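Local structure of rhamnonate dehydratase (3FXG) at residues D27-N30 against W36-D39; W59-L64 against D222-L227; D194-L199 against T232-K237; D298-G303 against G328-H333. The protein probably catalyses the magnesium-dependent dehydration of L-rhamnonate to a 2-keto-3-deoxy acid, as a member of the enolase superfamily. All blocks are in the same frame, centred on the assembly; numbering follows the deposited sequence.

Contact 1 of 4, residues D27-N30 against W36-D39; sequences DYHN and WLID
Leu37 and Ile38, on the short helix 36-39, both point at the turn 27-30. Each sets a methyl group against a backbone carbonyl of the turn. Leu37 CD1 lies 3.5 Å from Tyr28 O. Ile38 uses its CG2 branch, which stops 3.5 Å from His29 O. In Ile38 this branch is anti to the carbonyl carbon, while CG1 sits between the backbone N and the carbonyl carbon (chi1 58°). The other methyl of Leu37 comes obliquely to the imidazole, with 4.4 Å between Leu37 CD2 and His29 CD2. One face of the His29 ring is covered at its centre by Tyr28 CB. No hydrogen bond crosses; the contact is buried van der Waals packing. A type I beta turn presents the two carbonyls, closed by Asn30 N to Asp27 O at 3.2 Å. Asp27 OD1 also accepts from His29 N, making an Asx turn. The Tyr28 phenol reaches to the barrel side, where its OH is hydrogen-bonded to Asp298 OD2. The His29 side chain is about 8 Å from the bound magnesium. The turn lies in the loop that follows strand 11-19, and Leu37 also packs on Leu347 of strand 344-347.

Contact 2 of 4, residues W59-L64 against D222-L227; sequences WGINVL and DCYMSL. With MG (magnesium ion), chain I.
Tyr224 CG stands anti to the backbone N (chi1 -163°), which carries the phenol toward the 59-64 loop. Ile61 is extended, with CG1 also anti to its N (chi1 -162°), and its CD1 ends 3.4 Å from Tyr224 OH. Trp59 arrives from the opposite direction to Tyr224. The two rings meet edge to edge: Trp59 CH2 lies near the plane of the phenol, 3.8 Å from Tyr224 CE2, and Tyr224 OH lies near the plane of the indole. One face of the Tyr224 ring is covered by the CE methyl of Met225, a selenomethionine, and Arg56 makes a cation-pi contact with the ring. Phe122 of a second subunit also packs on Tyr224. All three touching residues are buried.

The tyrosine is tied to the metal site through its backbone. Asp222 OD1 accepts from Tyr224 N at 2.9 Å, an Asx turn, and also accepts a hydrogen bond from a water, whose O is 2.7 Å from Asp222 OD1. That water is a magnesium ligand. Asp222 OD2 binds the magnesium at 2.2 Å, and Glu248 and Glu275 complete the protein ligands, the carboxylate triad familiar in the enolase superfamily. The contact thus joins a loop between helix 36-39 and strand 66-73 to the loop that leads from barrel strand 219-222 into helix 229-238.

Contact 3 of 4, residues D194-L199 against T232-K237; sequences DGHEGL and TIELVK
Leu199 and Glu234 join two consecutive outer helices, 195-213 and 229-238, of the modified TIM barrel, the (beta/alpha)7beta barrel of the enolase superfamily. Strand 219-222 lies between them in the chain. The short helical segments run in roughly the same direction, 40° apart, with 11.4 Å between their axes.

The tight part is centred on one methyl group. Leu199 CG is anti to the backbone N (chi1 -170°), and its CD1 is pressed into the Glu234 side chain, 3.4 Å from Glu234 CG. The same methyl is 3.5 Å from Glu234 CD, so the leucine packs along the aliphatic part of the glutamate up to its carboxylate carbon. The glutamate itself is extended beyond CG and crosses Leu199 obliquely. Toward the barrel, Leu199 CG and Leu235 CD1 are 4.4 Å apart, a looser fit. Both leucines are buried. Leu235 also packs on Leu188 and on Trp247 of strand 246-248, while Leu199 also touches Tyr231 and Ala238.

The outer part is looser, and its two residues, His196 and Glu234, are partly exposed. A third subunit borders it. Asn245 of that subunit packs on His196, and its Lys270 makes a long, weak ion pair with Glu234 OE1. No hydrogen bond joins segments 194-199 and 232-237. The imidazole and the carboxylate stand almost perpendicular, their planes 88° apart, with His196 NE2 4.0 Å from Glu234 OE2.

Contact 4 of 4, residues D298-G303 against G328-H333; sequences DVMWLG and GPYSYH
The two backbones come closest at Val299 and Ser331, whose CA atoms are 6.5 Å apart, where the loop 298-303 passes the start of helix 329-335. Gly328 is the N-cap residue of that helix. Its O accepts from both Ser331 N and Tyr332 N.

Tyr330 carries the helix side of the contact. Val299 crosses it at about a right angle and sets CG1 3.4 Å from Tyr330 CB. This methyl takes the place between the backbone N and the carbonyl carbon of Val299 (chi1 69°). Met300, a selenomethionine, also crosses the tyrosine at about a right angle. Met300 CG lies 3.9 Å from Tyr330 CD2. The chain then bends at chi3, and Met300 SE sits 5.1 Å from the centroid of the Tyr330 ring, well off the normal: an oblique Met-aromatic contact. Tyr330 O is buried here and has no polar partner in the model. The hydroxyl of Tyr330 bonds to Thr82 N. Leu138 of helix 128-148 packs against Val299, Met300 and Tyr330.

Asp298 fixes the start of the loop. Its OD1 accepts from Met300 N at 2.8 Å, an Asx turn, and its O takes bonds from Trp301 N and Leu302 N. OD2 lies 3.5 Å above the centre of the Trp301 ring and is hydrogen-bonded to His325 ND1. This pairing, with Asp298 after barrel strand 294-295, is consistent with the His-Asp dyad of the mandelate racemase group of enolase-superfamily enzymes.

Overall arrangement
Contact 1 closes before contact 2 opens along the chain. Contacts 2 and 3 interleave, and contact 4 follows both. Contacts 1 and 2 have centres about 10 Å apart and touch through Ile61 and His29. Contact 1 also meets contact 4, about 18 Å away between centres, through Tyr28 and Asp298, so the turn 27-30 touches both contact 2 and contact 4. Contact 3 is peripheral, about 33 Å from contact 4 between centres, yet Leu227 of contact 2 packs on Thr232 and Leu235 of contact 3. Contacts 3 and 4 belong wholly to the barrel domain, while contact 2 links it to the N-terminal domain. The loops of contacts 1, 2 and 4 thus gather near the magnesium end of the barrel.

Contact 1 of 4, residues D27-N30 against W36-D39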
loop_
_atom_site.group_PDB
_atom_site.type_symbol
_atom_site.label_atom_id
_atom_site.label_comp_id
_atom_site.label_asym_id
_atom_site.label_seq_id
_atom_site.Cartn_x
_atom_site.Cartn_y
_atom_site.Cartn_z
ATOM N N ASP A 27 19.463 -39.162 0.495
ATOM C CA ASP A 27 18.451 -39.056 -0.559
ATOM C C ASP A 27 17.218 -39.900 -0.239
ATOM O O ASP A 27 17.164 -41.090 -0.555
ATOM C CB ASP A 27 19.029 -39.484 -1.911
ATOM C CG ASP A 27 18.121 -39.114 -3.076
ATOM O OD1 ASP A 27 16.936 -38.790 -2.832
ATOM O OD2 ASP A 27 18.592 -39.157 -4.237
ATOM N N TYR A 28 16.227 -39.260 0.377
ATOM C CA TYR A 28 14.975 -39.907 0.773
ATOM C C TYR A 28 14.269 -40.685 -0.335
ATOM O O TYR A 28 13.647 -41.714 -0.074
ATOM C CB TYR A 28 13.969 -38.866 1.272
ATOM C CG TYR A 28 14.499 -37.833 2.233
ATOM C CD1 TYR A 28 14.749 -38.148 3.570
ATOM C CD2 TYR A 28 14.698 -36.516 1.816
ATOM C CE1 TYR A 28 15.179 -37.169 4.470
ATOM C CE2 TYR A 28 15.126 -35.539 2.700
ATOM C CZ TYR A 28 15.360 -35.866 4.024
ATOM O OH TYR A 28 15.750 -34.878 4.898
ATOM N N HIS A 29 14.350 -40.184 -1.563
ATOM C CA HIS A 29 13.646 -40.812 -2.674
ATOM C C HIS A 29 14.415 -41.812 -3.525
ATOM O O HIS A 29 13.872 -42.351 -4.486
ATOM C CB HIS A 29 13.044 -39.724 -3.563
ATOM C CG HIS A 29 12.392 -38.623 -2.787
ATOM N ND1 HIS A 29 13.050 -37.459 -2.456
ATOM C CD2 HIS A 29 11.171 -38.545 -2.207
ATOM C CE1 HIS A 29 12.262 -36.709 -1.705
ATOM N NE2 HIS A 29 11.116 -37.346 -1.538
ATOM N N ASN A 30 15.672 -42.060 -3.178
ATOM C CA ASN A 30 16.465 -43.030 -3.915
ATOM C C ASN A 30 16.279 -44.363 -3.202
ATOM O O ASN A 30 17.192 -44.864 -2.541
ATOM C CB ASN A 30 17.941 -42.633 -3.921
ATOM C CG ASN A 30 18.794 -43.596 -4.719
ATOM O OD1 ASN A 30 18.453 -43.947 -5.849
ATOM N ND2 ASN A 30 19.912 -44.025 -4.140
ATOM N N TRP A 36 6.210 -46.596 -1.238
ATOM C CA TRP A 36 5.163 -45.610 -1.480
ATOM C C TRP A 36 5.736 -44.254 -1.882
ATOM O O TRP A 36 5.077 -43.470 -2.564
ATOM C CB TRP A 36 4.283 -45.433 -0.234
ATOM C CG TRP A 36 4.963 -44.736 0.907
ATOM C CD1 TRP A 36 5.708 -45.313 1.897
ATOM C CD2 TRP A 36 4.983 -43.325 1.160
ATOM N NE1 TRP A 36 6.191 -44.347 2.750
ATOM C CE2 TRP A 36 5.763 -43.119 2.320
ATOM C CE3 TRP A 36 4.420 -42.213 0.516
ATOM C CZ2 TRP A 36 5.995 -41.844 2.853
ATOM C CZ3 TRP A 36 4.652 -40.943 1.046
ATOM C CH2 TRP A 36 5.434 -40.773 2.205
ATOM N N LEU A 37 6.966 -43.982 -1.459
ATOM C CA LEU A 37 7.611 -42.713 -1.771
ATOM C C LEU A 37 7.795 -42.482 -3.263
ATOM O O LEU A 37 7.906 -41.336 -3.707
ATOM C CB LEU A 37 8.970 -42.621 -1.071
ATOM C CG LEU A 37 8.960 -42.168 0.391
ATOM C CD1 LEU A 37 10.363 -42.271 0.972
ATOM C CD2 LEU A 37 8.453 -40.733 0.474
ATOM N N ILE A 38 7.821 -43.563 -4.038
ATOM C CA ILE A 38 8.016 -43.440 -5.477
ATOM C C ILE A 38 6.989 -44.161 -6.347
ATOM O O ILE A 38 6.842 -43.830 -7.523
ATOM C CB ILE A 38 9.414 -43.955 -5.888
ATOM C CG1 ILE A 38 9.570 -45.420 -5.464
ATOM C CG2 ILE A 38 10.499 -43.094 -5.253
ATOM C CD1 ILE A 38 10.885 -46.055 -5.891
ATOM N N ASP A 39 6.270 -45.129 -5.784
ATOM C CA ASP A 39 5.308 -45.886 -6.579
ATOM C C ASP A 39 3.819 -45.753 -6.264
ATOM O O ASP A 39 2.996 -46.454 -6.854
ATOM C CB ASP A 39 5.708 -47.363 -6.565
ATOM C CG ASP A 39 6.930 -47.633 -7.422
ATOM O OD1 ASP A 39 7.572 -48.687 -7.245
ATOM O OD2 ASP A 39 7.242 -46.785 -8.286
#

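Contact 2 of 4, residues W59-L64 against D222-L227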
loop_
_atom_site.group_PDB
_atom_site.type_symbol
_atom_site.label_atom_id
_atom_site.label_comp_id
_atom_site.label_asym_id
_atom_site.label_seq_id
_atom_site.Cartn_x
_atom_site.Cartn_y
_atom_site.Cartn_z
ATOM N N TRP A 59 10.413 -39.524 -13.745
ATOM C CA TRP A 59 10.917 -38.204 -14.109
ATOM C C TRP A 59 12.237 -37.842 -13.428
ATOM O O TRP A 59 12.777 -36.757 -13.649
ATOM C CB TRP A 59 9.863 -37.107 -13.866
ATOM C CG TRP A 59 9.212 -37.092 -12.516
ATOM C CD1 TRP A 59 8.028 -37.679 -12.170
ATOM C CD2 TRP A 59 9.679 -36.408 -11.345
ATOM N NE1 TRP A 59 7.725 -37.398 -10.859
ATOM C CE2 TRP A 59 8.720 -36.622 -10.327
ATOM C CE3 TRP A 59 10.811 -35.637 -11.056
ATOM C CZ2 TRP A 59 8.860 -36.090 -9.040
ATOM C CZ3 TRP A 59 10.951 -35.104 -9.769
ATOM C CH2 TRP A 59 9.979 -35.336 -8.780
ATOM N N GLY A 60 12.747 -38.745 -12.594
ATOM C CA GLY A 60 14.038 -38.521 -11.960
ATOM C C GLY A 60 14.178 -38.068 -10.518
ATOM O O GLY A 60 15.228 -37.546 -10.153
ATOM N N ILE A 61 13.168 -38.276 -9.681
ATOM C CA ILE A 61 13.280 -37.841 -8.292
ATOM C C ILE A 61 14.472 -38.492 -7.576
ATOM O O ILE A 61 14.968 -37.975 -6.573
ATOM C CB ILE A 61 11.987 -38.154 -7.502
ATOM C CG1 ILE A 61 11.944 -37.311 -6.224
ATOM C CG2 ILE A 61 11.935 -39.644 -7.150
ATOM C CD1 ILE A 61 10.613 -37.373 -5.488
ATOM N N ASN A 62 14.943 -39.612 -8.112
ATOM C CA ASN A 62 16.054 -40.349 -7.513
ATOM C C ASN A 62 17.344 -40.246 -8.326
ATOM O O ASN A 62 18.288 -41.006 -8.104
ATOM C CB ASN A 62 15.660 -41.822 -7.392
ATOM C CG ASN A 62 15.441 -42.475 -8.748
ATOM O OD1 ASN A 62 15.027 -41.816 -9.708
ATOM N ND2 ASN A 62 15.709 -43.773 -8.834
ATOM N N VAL A 63 17.395 -39.298 -9.254
ATOM C CA VAL A 63 18.558 -39.150 -10.122
ATOM C C VAL A 63 19.894 -38.802 -9.462
ATOM O O VAL A 63 20.946 -39.233 -9.935
ATOM C CB VAL A 63 18.279 -38.105 -11.238
ATOM C CG1 VAL A 63 18.237 -36.699 -10.649
ATOM C CG2 VAL A 63 19.336 -38.210 -12.323
ATOM N N LEU A 64 19.869 -38.037 -8.377
ATOM C CA LEU A 64 21.113 -37.630 -7.721
ATOM C C LEU A 64 21.801 -38.673 -6.847
ATOM O O LEU A 64 23.013 -38.859 -6.939
ATOM C CB LEU A 64 20.876 -36.362 -6.894
ATOM C CG LEU A 64 20.476 -35.129 -7.708
ATOM C CD1 LEU A 64 20.209 -33.959 -6.781
ATOM C CD2 LEU A 64 21.585 -34.792 -8.691
ATOM N N ASP A 222 0.085 -33.206 2.116
ATOM C CA ASP A 222 1.282 -32.779 1.396
ATOM C C ASP A 222 0.961 -32.729 -0.090
ATOM O O ASP A 222 0.469 -33.706 -0.655
ATOM C CB ASP A 222 2.432 -33.750 1.648
ATOM C CG ASP A 222 3.766 -33.205 1.177
ATOM O OD1 ASP A 222 3.922 -32.961 -0.037
ATOM O OD2 ASP A 222 4.659 -33.017 2.027
ATOM N N CYS A 223 1.249 -31.595 -0.722
ATOM C CA CYS A 223 0.953 -31.417 -2.139
ATOM C C CYS A 223 2.174 -31.381 -3.063
ATOM O O CYS A 223 2.040 -31.175 -4.271
ATOM C CB CYS A 223 0.107 -30.154 -2.323
ATOM S SG CYS A 223 -1.456 -30.174 -1.379
ATOM N N TYR A 224 3.355 -31.591 -2.489
ATOM C CA TYR A 224 4.618 -31.617 -3.230
ATOM C C TYR A 224 4.711 -30.617 -4.397
ATOM O O TYR A 224 4.886 -31.015 -5.552
ATOM C CB TYR A 224 4.877 -33.048 -3.737
ATOM C CG TYR A 224 6.312 -33.327 -4.154
ATOM C CD1 TYR A 224 7.355 -33.267 -3.226
ATOM C CD2 TYR A 224 6.627 -33.629 -5.479
ATOM C CE1 TYR A 224 8.685 -33.500 -3.612
ATOM C CE2 TYR A 224 7.948 -33.861 -5.874
ATOM C CZ TYR A 224 8.970 -33.793 -4.938
ATOM O OH TYR A 224 10.274 -33.991 -5.336
HETATM N N MSE A 225 4.609 -29.327 -4.074
HETATM C CA MSE A 225 4.688 -28.221 -5.039
HETATM C C MSE A 225 3.991 -28.475 -6.383
HETATM O O MSE A 225 4.401 -27.948 -7.418
HETATM C CB MSE A 225 6.168 -27.838 -5.266
HETATM C CG MSE A 225 7.076 -28.943 -5.808
HETATM SE SE MSE A 225 9.019 -28.570 -5.723
HETATM C CE MSE A 225 9.635 -30.402 -5.656
ATOM N N SER A 226 2.893 -29.224 -6.353
ATOM C CA SER A 226 2.203 -29.593 -7.585
ATOM C C SER A 226 0.924 -28.871 -7.994
ATOM O O SER A 226 0.411 -29.125 -9.083
ATOM C CB SER A 226 1.893 -31.088 -7.548
ATOM O OG SER A 226 0.863 -31.352 -6.606
ATOM N N LEU A 227 0.392 -27.993 -7.152
ATOM C CA LEU A 227 -0.852 -27.321 -7.510
ATOM C C LEU A 227 -0.642 -25.891 -7.991
ATOM O O LEU A 227 0.465 -25.495 -8.365
ATOM C CB LEU A 227 -1.815 -27.325 -6.312
ATOM C CG LEU A 227 -1.929 -28.655 -5.558
ATOM C CD1 LEU A 227 -2.936 -28.508 -4.423
ATOM C CD2 LEU A 227 -2.350 -29.771 -6.517
HETATM MG MG MG I . 6.583 -31.934 2.321
HETATM O O HOH W 1 6.244 -31.535 0.095
HETATM O O HOH W 2 7.367 -33.735 3.837
#

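Contact 3 of 4, residues D194-L199 against T232-K237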
loop_
_atom_site.group_PDB
_atom_site.type_symbol
_atom_site.label_atom_id
_atom_site.label_comp_id
_atom_site.label_asym_id
_atom_site.label_seq_id
_atom_site.Cartn_x
_atom_site.Cartn_y
_atom_site.Cartn_z
ATOM N N ASP A 194 -5.800 -33.232 -13.833
ATOM C CA ASP A 194 -6.764 -34.326 -13.832
ATOM C C ASP A 194 -8.166 -33.735 -13.719
ATOM O O ASP A 194 -9.157 -34.456 -13.601
ATOM C CB ASP A 194 -6.486 -35.290 -12.676
ATOM C CG ASP A 194 -5.436 -36.331 -13.027
ATOM O OD1 ASP A 194 -4.515 -36.013 -13.807
ATOM O OD2 ASP A 194 -5.524 -37.466 -12.514
ATOM N N GLY A 195 -8.230 -32.407 -13.757
ATOM C CA GLY A 195 -9.499 -31.707 -13.693
ATOM C C GLY A 195 -10.398 -31.995 -12.508
ATOM O O GLY A 195 -9.951 -32.457 -11.458
ATOM N N HIS A 196 -11.685 -31.716 -12.691
ATOM C CA HIS A 196 -12.677 -31.916 -11.646
ATOM C C HIS A 196 -12.791 -33.363 -11.192
ATOM O O HIS A 196 -13.138 -33.625 -10.042
ATOM C CB HIS A 196 -14.041 -31.404 -12.110
ATOM C CG HIS A 196 -14.104 -29.915 -12.261
ATOM N ND1 HIS A 196 -13.408 -29.235 -13.238
ATOM C CD2 HIS A 196 -14.760 -28.974 -11.542
ATOM C CE1 HIS A 196 -13.631 -27.939 -13.113
ATOM N NE2 HIS A 196 -14.449 -27.754 -12.092
ATOM N N GLU A 197 -12.513 -34.302 -12.090
ATOM C CA GLU A 197 -12.578 -35.709 -11.722
ATOM C C GLU A 197 -11.471 -35.956 -10.706
ATOM O O GLU A 197 -11.695 -36.569 -9.664
ATOM C CB GLU A 197 -12.374 -36.609 -12.944
ATOM C CG GLU A 197 -12.339 -38.094 -12.596
ATOM C CD GLU A 197 -12.216 -38.987 -13.817
ATOM O OE1 GLU A 197 -13.165 -39.022 -14.632
ATOM O OE2 GLU A 197 -11.168 -39.653 -13.962
ATOM N N GLY A 198 -10.276 -35.464 -11.019
ATOM C CA GLY A 198 -9.153 -35.624 -10.114
ATOM C C GLY A 198 -9.439 -34.955 -8.781
ATOM O O GLY A 198 -9.060 -35.468 -7.726
ATOM N N LEU A 199 -10.121 -33.812 -8.820
ATOM C CA LEU A 199 -10.445 -33.084 -7.598
ATOM C C LEU A 199 -11.411 -33.893 -6.748
ATOM O O LEU A 199 -11.245 -33.990 -5.531
ATOM C CB LEU A 199 -11.049 -31.713 -7.932
ATOM C CG LEU A 199 -11.237 -30.730 -6.767
ATOM C CD1 LEU A 199 -11.361 -29.314 -7.305
ATOM C CD2 LEU A 199 -12.462 -31.103 -5.956
ATOM N N THR A 232 -5.832 -24.914 -5.681
ATOM C CA THR A 232 -5.677 -25.014 -4.234
ATOM C C THR A 232 -6.905 -24.437 -3.543
ATOM O O THR A 232 -7.459 -25.043 -2.625
ATOM C CB THR A 232 -4.430 -24.248 -3.746
ATOM O OG1 THR A 232 -3.254 -24.843 -4.308
ATOM C CG2 THR A 232 -4.332 -24.296 -2.224
ATOM N N ILE A 233 -7.334 -23.261 -3.990
ATOM C CA ILE A 233 -8.498 -22.613 -3.405
ATOM C C ILE A 233 -9.755 -23.471 -3.536
ATOM O O ILE A 233 -10.533 -23.586 -2.587
ATOM C CB ILE A 233 -8.729 -21.215 -4.047
ATOM C CG1 ILE A 233 -7.650 -20.244 -3.545
ATOM C CG2 ILE A 233 -10.115 -20.683 -3.696
ATOM C CD1 ILE A 233 -7.729 -18.847 -4.145
ATOM N N GLU A 234 -9.954 -24.088 -4.698
ATOM C CA GLU A 234 -11.134 -24.924 -4.887
ATOM C C GLU A 234 -11.064 -26.221 -4.082
ATOM O O GLU A 234 -12.066 -26.656 -3.518
ATOM C CB GLU A 234 -11.347 -25.248 -6.372
ATOM C CG GLU A 234 -12.498 -26.229 -6.603
ATOM C CD GLU A 234 -12.937 -26.324 -8.052
ATOM O OE1 GLU A 234 -12.073 -26.268 -8.951
ATOM O OE2 GLU A 234 -14.155 -26.474 -8.291
ATOM N N LEU A 235 -9.884 -26.832 -4.033
ATOM C CA LEU A 235 -9.694 -28.080 -3.292
ATOM C C LEU A 235 -9.912 -27.868 -1.796
ATOM O O LEU A 235 -10.609 -28.646 -1.139
ATOM C CB LEU A 235 -8.282 -28.628 -3.532
ATOM C CG LEU A 235 -7.872 -29.888 -2.758
ATOM C CD1 LEU A 235 -8.802 -31.046 -3.108
ATOM C CD2 LEU A 235 -6.435 -30.246 -3.102
ATOM N N VAL A 236 -9.310 -26.818 -1.253
ATOM C CA VAL A 236 -9.468 -26.531 0.162
ATOM C C VAL A 236 -10.941 -26.282 0.477
ATOM O O VAL A 236 -11.461 -26.785 1.474
ATOM C CB VAL A 236 -8.602 -25.317 0.580
ATOM C CG1 VAL A 236 -8.967 -24.854 1.987
ATOM C CG2 VAL A 236 -7.126 -25.719 0.535
ATOM N N LYS A 237 -11.621 -25.527 -0.382
ATOM C CA LYS A 237 -13.035 -25.246 -0.166
ATOM C C LYS A 237 -13.833 -26.551 -0.148
ATOM O O LYS A 237 -14.698 -26.746 0.703
ATOM C CB LYS A 237 -13.583 -24.333 -1.268
ATOM C CG LYS A 237 -15.022 -23.905 -1.025
ATOM C CD LYS A 237 -15.559 -23.016 -2.141
ATOM C CE LYS A 237 -16.978 -22.555 -1.823
ATOM N NZ LYS A 237 -17.556 -21.697 -2.898
#

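Contact 4 of 4, residues D298-G303 against G328-H333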
loop_
_atom_site.group_PDB
_atom_site.type_symbol
_atom_site.label_atom_id
_atom_site.label_comp_id
_atom_site.label_asym_id
_atom_site.label_seq_id
_atom_site.Cartn_x
_atom_site.Cartn_y
_atom_site.Cartn_z
ATOM N N ASP A 298 14.754 -27.970 4.739
ATOM C CA ASP A 298 15.403 -29.263 4.920
ATOM C C ASP A 298 16.831 -28.864 5.279
ATOM O O ASP A 298 17.485 -28.151 4.519
ATOM C CB ASP A 298 15.387 -30.081 3.624
ATOM C CG ASP A 298 15.987 -31.464 3.806
ATOM O OD1 ASP A 298 17.180 -31.554 4.163
ATOM O OD2 ASP A 298 15.267 -32.464 3.600
ATOM N N VAL A 299 17.302 -29.298 6.444
ATOM C CA VAL A 299 18.633 -28.935 6.910
ATOM C C VAL A 299 19.762 -29.371 5.986
ATOM O O VAL A 299 20.828 -28.757 5.973
ATOM C CB VAL A 299 18.900 -29.490 8.325
ATOM C CG1 VAL A 299 19.004 -30.994 8.283
ATOM C CG2 VAL A 299 20.168 -28.872 8.894
HETATM N N MSE A 300 19.534 -30.430 5.216
HETATM C CA MSE A 300 20.556 -30.915 4.297
HETATM C C MSE A 300 20.505 -30.197 2.954
HETATM O O MSE A 300 21.352 -30.430 2.093
HETATM C CB MSE A 300 20.395 -32.423 4.070
HETATM C CG MSE A 300 20.755 -33.289 5.275
HETATM SE SE MSE A 300 20.365 -35.169 4.961
HETATM C CE MSE A 300 18.469 -35.088 5.259
ATOM N N TRP A 301 19.527 -29.311 2.776
ATOM C CA TRP A 301 19.382 -28.611 1.506
ATOM C C TRP A 301 19.499 -27.085 1.538
ATOM O O TRP A 301 20.133 -26.499 0.655
ATOM C CB TRP A 301 18.036 -28.962 0.854
ATOM C CG TRP A 301 17.718 -30.436 0.734
ATOM C CD1 TRP A 301 18.582 -31.484 0.880
ATOM C CD2 TRP A 301 16.443 -31.013 0.402
ATOM N NE1 TRP A 301 17.928 -32.676 0.659
ATOM C CE2 TRP A 301 16.615 -32.416 0.363
ATOM C CE3 TRP A 301 15.174 -30.479 0.134
ATOM C CZ2 TRP A 301 15.563 -33.295 0.064
ATOM C CZ3 TRP A 301 14.125 -31.353 -0.161
ATOM C CH2 TRP A 301 14.331 -32.747 -0.193
ATOM N N LEU A 302 18.894 -26.448 2.542
ATOM C CA LEU A 302 18.863 -24.982 2.632
ATOM C C LEU A 302 20.181 -24.236 2.797
ATOM O O LEU A 302 20.256 -23.044 2.481
ATOM C CB LEU A 302 17.920 -24.528 3.756
ATOM C CG LEU A 302 18.577 -24.213 5.109
ATOM C CD1 LEU A 302 17.675 -23.301 5.931
ATOM C CD2 LEU A 302 18.878 -25.505 5.849
ATOM N N GLY A 303 21.205 -24.915 3.303
ATOM C CA GLY A 303 22.491 -24.269 3.501
ATOM C C GLY A 303 23.261 -24.858 4.671
ATOM O O GLY A 303 24.469 -24.652 4.801
ATOM N N GLY A 328 16.171 -36.354 9.889
ATOM C CA GLY A 328 16.751 -37.158 10.957
ATOM C C GLY A 328 17.456 -36.373 12.058
ATOM O O GLY A 328 17.034 -35.269 12.391
ATOM N N PRO A 329 18.532 -36.920 12.650
ATOM C CA PRO A 329 19.287 -36.254 13.721
ATOM C C PRO A 329 19.707 -34.813 13.419
ATOM O O PRO A 329 19.809 -33.988 14.327
ATOM C CB PRO A 329 20.482 -37.177 13.918
ATOM C CG PRO A 329 19.881 -38.528 13.656
ATOM C CD PRO A 329 19.060 -38.276 12.409
ATOM N N TYR A 330 19.960 -34.509 12.152
ATOM C CA TYR A 330 20.357 -33.154 11.787
ATOM C C TYR A 330 19.230 -32.188 12.134
ATOM O O TYR A 330 19.470 -31.018 12.435
ATOM C CB TYR A 330 20.687 -33.078 10.296
ATOM C CG TYR A 330 21.728 -34.089 9.881
ATOM C CD1 TYR A 330 22.901 -34.247 10.619
ATOM C CD2 TYR A 330 21.529 -34.909 8.771
ATOM C CE1 TYR A 330 23.851 -35.200 10.266
ATOM C CE2 TYR A 330 22.475 -35.866 8.409
ATOM C CZ TYR A 330 23.630 -36.006 9.162
ATOM O OH TYR A 330 24.558 -36.962 8.828
ATOM N N SER A 331 17.998 -32.682 12.091
ATOM C CA SER A 331 16.851 -31.857 12.430
ATOM C C SER A 331 16.478 -32.026 13.902
ATOM O O SER A 331 16.028 -31.076 14.541
ATOM C CB SER A 331 15.657 -32.201 11.534
ATOM O OG SER A 331 15.420 -33.597 11.510
ATOM N N TYR A 332 16.680 -33.221 14.453
ATOM C CA TYR A 332 16.344 -33.448 15.857
ATOM C C TYR A 332 17.120 -32.510 16.774
ATOM O O TYR A 332 16.546 -31.890 17.668
ATOM C CB TYR A 332 16.629 -34.901 16.272
ATOM C CG TYR A 332 15.990 -35.939 15.376
ATOM C CD1 TYR A 332 14.883 -35.625 14.589
ATOM C CD2 TYR A 332 16.496 -37.240 15.312
ATOM C CE1 TYR A 332 14.299 -36.571 13.759
ATOM C CE2 TYR A 332 15.915 -38.197 14.484
ATOM C CZ TYR A 332 14.819 -37.852 13.710
ATOM O OH TYR A 332 14.244 -38.777 12.873
ATOM N N HIS A 333 18.425 -32.402 16.549
ATOM C CA HIS A 333 19.253 -31.542 17.384
ATOM C C HIS A 333 18.839 -30.082 17.274
ATOM O O HIS A 333 18.971 -29.316 18.226
ATOM C CB HIS A 333 20.731 -31.698 17.018
ATOM C CG HIS A 333 21.374 -32.918 17.606
ATOM N ND1 HIS A 333 21.101 -34.195 17.164
ATOM C CD2 HIS A 333 22.288 -33.051 18.597
ATOM C CE1 HIS A 333 21.823 -35.062 17.853
ATOM N NE2 HIS A 333 22.552 -34.394 18.728
#